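Local coordinates for protein Rho guanyl nucleotide exchange factor (Rom2), putative (Aspergillus fumigatus Af293, PDB 5O51) that probably acts, as a whole protein, as a guanine nucleotide exchange factor for Rho-type GTPases, this piece being its CNH beta-propeller domain, at residues R32-G37 with F43-W48. Residues are numbered along the deposited sequence; the frame is centred on the assembly and turned at random.
Sequences RKLVYG and FISERW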
ATOM      1  N   ARG A  32     -14.162  -5.946  10.717  1.00 50.53           N
ATOM      2  CA  ARG A  32     -14.590  -5.790  12.129  1.00 49.49           C
ATOM      3  C   ARG A  32     -13.448  -5.682  13.148  1.00 41.01           C
ATOM      4  O   ARG A  32     -13.654  -5.179  14.276  1.00 43.73           O
ATOM      5  CB  ARG A  32     -15.544  -6.909  12.456  1.00 56.66           C
ATOM      6  CG  ARG A  32     -16.850  -6.739  11.661  1.00 59.61           C
ATOM      7  CD  ARG A  32     -17.827  -7.860  11.952  1.00 62.26           C
ATOM      8  NE  ARG A  32     -17.307  -9.190  11.647  1.00 68.11           N
ATOM      9  CZ  ARG A  32     -17.273  -9.777  10.436  1.00 81.70           C
ATOM     10  NH1 ARG A  32     -17.686  -9.138   9.318  1.00 79.22           N
ATOM     11  NH2 ARG A  32     -16.787 -11.025  10.339  1.00 79.93           N
ATOM     12  N   LYS A  33     -12.247  -6.081  12.753  1.00 33.11           N
ATOM     13  CA  LYS A  33     -11.064  -5.821  13.594  1.00 37.34           C
ATOM     14  C   LYS A  33      -9.891  -5.194  12.807  1.00 37.26           C
ATOM     15  O   LYS A  33      -9.705  -5.413  11.578  1.00 35.63           O
ATOM     16  CB  LYS A  33     -10.595  -7.132  14.266  1.00 41.15           C
ATOM     17  CG  LYS A  33     -11.636  -7.867  15.178  1.00 40.91           C
ATOM     18  CD  LYS A  33     -10.987  -9.175  15.624  1.00 43.28           C
ATOM     19  CE  LYS A  33     -11.760  -9.982  16.665  1.00 53.81           C
ATOM     20  NZ  LYS A  33     -13.171 -10.126  16.264  1.00 57.14           N
ATOM     21  N   LEU A  34      -9.053  -4.463  13.553  1.00 34.40           N
ATOM     22  CA  LEU A  34      -7.866  -3.801  12.992  1.00 32.17           C
ATOM     23  C   LEU A  34      -6.604  -4.378  13.581  1.00 34.38           C
ATOM     24  O   LEU A  34      -6.463  -4.445  14.813  1.00 32.34           O
ATOM     25  CB  LEU A  34      -7.901  -2.324  13.366  1.00 35.01           C
ATOM     26  CG  LEU A  34      -9.108  -1.562  12.859  1.00 37.97           C
ATOM     27  CD1 LEU A  34      -9.070  -0.129  13.394  1.00 39.98           C
ATOM     28  CD2 LEU A  34      -9.209  -1.609  11.348  1.00 38.43           C
ATOM     29  N   VAL A  35      -5.651  -4.741  12.729  1.00 33.88           N
ATOM     30  CA  VAL A  35      -4.371  -5.224  13.174  1.00 32.47           C
ATOM     31  C   VAL A  35      -3.262  -4.168  12.857  1.00 35.15           C
ATOM     32  O   VAL A  35      -3.045  -3.786  11.676  1.00 34.61           O
ATOM     33  CB  VAL A  35      -4.066  -6.570  12.486  1.00 36.91           C
ATOM     34  CG1 VAL A  35      -2.689  -7.107  12.863  1.00 36.17           C
ATOM     35  CG2 VAL A  35      -5.176  -7.604  12.802  1.00 37.86           C
ATOM     36  N   TYR A  36      -2.542  -3.744  13.896  1.00 33.43           N
ATOM     37  CA  TYR A  36      -1.534  -2.645  13.872  1.00 33.54           C
ATOM     38  C   TYR A  36      -0.128  -3.181  13.983  1.00 39.65           C
ATOM     39  O   TYR A  36       0.160  -4.013  14.876  1.00 36.99           O
ATOM     40  CB  TYR A  36      -1.682  -1.690  15.086  1.00 35.78           C
ATOM     41  CG  TYR A  36      -3.062  -1.062  15.306  1.00 34.23           C
ATOM     42  CD1 TYR A  36      -3.442   0.105  14.676  1.00 38.36           C
ATOM     43  CD2 TYR A  36      -3.999  -1.687  16.078  1.00 42.40           C
ATOM     44  CE1 TYR A  36      -4.690   0.692  14.941  1.00 39.96           C
ATOM     45  CE2 TYR A  36      -5.269  -1.155  16.306  1.00 44.05           C
ATOM     46  CZ  TYR A  36      -5.622   0.029  15.745  1.00 47.49           C
ATOM     47  OH  TYR A  36      -6.907   0.500  15.993  1.00 52.31           O
ATOM     48  N   GLY A  37       0.778  -2.672  13.137  1.00 34.98           N
ATOM     49  CA  GLY A  37       2.241  -2.986  13.239  1.00 34.15           C
ATOM     50  C   GLY A  37       3.010  -1.732  13.701  1.00 35.39           C
ATOM     51  O   GLY A  37       2.795  -0.608  13.211  1.00 30.64           O
ATOM     52  N   PHE A  43      -0.552  -5.460  17.416  1.00 32.42           N
ATOM     53  CA  PHE A  43      -1.734  -5.329  18.304  1.00 31.80           C
ATOM     54  C   PHE A  43      -3.014  -5.547  17.495  1.00 31.64           C
ATOM     55  O   PHE A  43      -3.036  -5.310  16.245  1.00 28.37           O
ATOM     56  CB  PHE A  43      -1.755  -3.959  18.957  1.00 34.86           C
ATOM     57  CG  PHE A  43      -0.527  -3.613  19.835  1.00 34.73           C
ATOM     58  CD1 PHE A  43       0.646  -3.095  19.273  1.00 37.61           C
ATOM     59  CD2 PHE A  43      -0.580  -3.772  21.232  1.00 33.10           C
ATOM     60  CE1 PHE A  43       1.759  -2.808  20.081  1.00 40.62           C
ATOM     61  CE2 PHE A  43       0.508  -3.464  22.050  1.00 33.53           C
ATOM     62  CZ  PHE A  43       1.682  -2.947  21.470  1.00 37.83           C
ATOM     63  N   ILE A  44      -4.087  -5.959  18.181  1.00 33.76           N
ATOM     64  CA  ILE A  44      -5.444  -6.080  17.570  1.00 31.24           C
ATOM     65  C   ILE A  44      -6.463  -5.388  18.428  1.00 35.49           C
ATOM     66  O   ILE A  44      -6.373  -5.434  19.668  1.00 36.33           O
ATOM     67  CB  ILE A  44      -5.827  -7.541  17.297  1.00 39.00           C
ATOM     68  CG1 ILE A  44      -7.175  -7.674  16.604  1.00 37.21           C
ATOM     69  CG2 ILE A  44      -5.878  -8.431  18.544  1.00 40.66           C
ATOM     70  CD1 ILE A  44      -7.282  -8.969  15.824  1.00 37.72           C
ATOM     71  N   SER A  45      -7.403  -4.666  17.789  1.00 34.63           N
ATOM     72  CA  SER A  45      -8.585  -4.100  18.463  1.00 40.13           C
ATOM     73  C   SER A  45      -9.821  -4.394  17.585  1.00 38.33           C
ATOM     74  O   SER A  45      -9.694  -4.832  16.449  1.00 39.91           O
ATOM     75  CB  SER A  45      -8.509  -2.558  18.646  1.00 44.21           C
ATOM     76  OG  SER A  45      -8.551  -1.921  17.372  1.00 44.85           O
ATOM     77  N   GLU A  46     -10.976  -4.073  18.134  1.00 40.38           N
ATOM     78  CA  GLU A  46     -12.280  -4.145  17.460  1.00 49.23           C
ATOM     79  C   GLU A  46     -12.485  -2.816  16.794  1.00 45.42           C
ATOM     80  O   GLU A  46     -12.275  -1.760  17.416  1.00 46.44           O
ATOM     81  CB  GLU A  46     -13.451  -4.318  18.453  1.00 50.70           C
ATOM     82  CG  GLU A  46     -13.364  -5.535  19.358  1.00 60.75           C
ATOM     83  CD  GLU A  46     -13.893  -6.806  18.731  1.00 69.54           C
ATOM     84  OE1 GLU A  46     -14.949  -6.760  18.049  1.00 77.29           O
ATOM     85  OE2 GLU A  46     -13.263  -7.867  18.947  1.00 75.83           O
ATOM     86  N   ARG A  47     -12.930  -2.878  15.550  1.00 40.50           N
ATOM     87  CA  ARG A  47     -13.316  -1.683  14.812  1.00 46.11           C
ATOM     88  C   ARG A  47     -14.490  -0.973  15.432  1.00 46.77           C
ATOM     89  O   ARG A  47     -14.564   0.230  15.299  1.00 51.40           O
ATOM     90  CB  ARG A  47     -13.662  -2.040  13.361  1.00 50.60           C
ATOM     91  CG  ARG A  47     -14.157  -0.876  12.480  1.00 52.78           C
ATOM     92  CD  ARG A  47     -13.135   0.286  12.351  1.00 51.73           C
ATOM     93  NE  ARG A  47     -13.644   1.422  11.549  1.00 44.20           N
ATOM     94  CZ  ARG A  47     -14.440   2.387  12.012  1.00 52.78           C
ATOM     95  NH1 ARG A  47     -14.847   2.408  13.286  1.00 54.04           N
ATOM     96  NH2 ARG A  47     -14.822   3.380  11.208  1.00 54.00           N
ATOM     97  N   TRP A  48     -15.437  -1.713  16.027  1.00 49.40           N
ATOM     98  CA  TRP A  48     -16.600  -1.155  16.726  1.00 58.60           C
ATOM     99  C   TRP A  48     -16.747  -1.787  18.120  1.00 62.68           C
ATOM    100  O   TRP A  48     -17.581  -2.656  18.323  1.00 60.14           O
ATOM    101  CB  TRP A  48     -17.880  -1.383  15.897  1.00 60.67           C
ATOM    102  CG  TRP A  48     -17.916  -0.464  14.689  1.00 63.73           C
ATOM    103  CD1 TRP A  48     -18.074   0.909  14.678  1.00 57.56           C
ATOM    104  CD2 TRP A  48     -17.706  -0.857  13.338  1.00 59.29           C
ATOM    105  NE1 TRP A  48     -17.995   1.377  13.383  1.00 65.17           N
ATOM    106  CE2 TRP A  48     -17.774   0.311  12.544  1.00 63.32           C
ATOM    107  CE3 TRP A  48     -17.463  -2.081  12.724  1.00 56.41           C
ATOM    108  CZ2 TRP A  48     -17.618   0.279  11.163  1.00 69.92           C
ATOM    109  CZ3 TRP A  48     -17.321  -2.117  11.344  1.00 64.54           C
ATOM    110  CH2 TRP A  48     -17.378  -0.940  10.581  1.00 68.75           C
TER
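With CG of Tyr36 anti to the carbonyl carbon (chi1 -55°) and OG of Ser45 between the backbone N and the carbonyl carbon (chi1 66°), the phenol of the first leans along the strand toward the hydroxyl of the second, and Tyr36 OH and Ser45 OG share a hydrogen bond of 3.2 Å. The two residues sit on neighbouring strands of an antiparallel beta hairpin, the middle pair of a four-stranded blade in the seven-bladed propeller of the CNH domain, flanked by strands 22-28 and 57-61. Ser45 OG meets the phenol at the ring's edge, near its plane, while Phe16 packs against the same ring.

The hairpin illustrates how alternation sorts side chains. Leu34, Tyr36, Phe43 and Ser45 share one face, whereas Val35 and Ile44 occupy the other, where Val35 CG2 touches Ile44 CD1 at 3.9 Å. Ile44 CD1 also meets Lys33 CD, at 3.7 Å. Beyond it, Lys33 and Glu46 run side by side, and Lys33 NZ forms a salt bridge of 3.5 Å with Glu46 OE2.

Paired backbone bonds join Leu34 to Ser45 and Tyr36 to Phe43; the Tyr36 N to Phe43 O bond is nearly straight, at 171°. Past the strand end, Arg47 NH2 forms a salt bridge with Glu316 OE1, and Trp48 CZ2 sits over one face of the guanidinium. Arg47 N donates a hydrogen bond of 2.7 Å to Arg32 O, approaching from above the carbonyl plane.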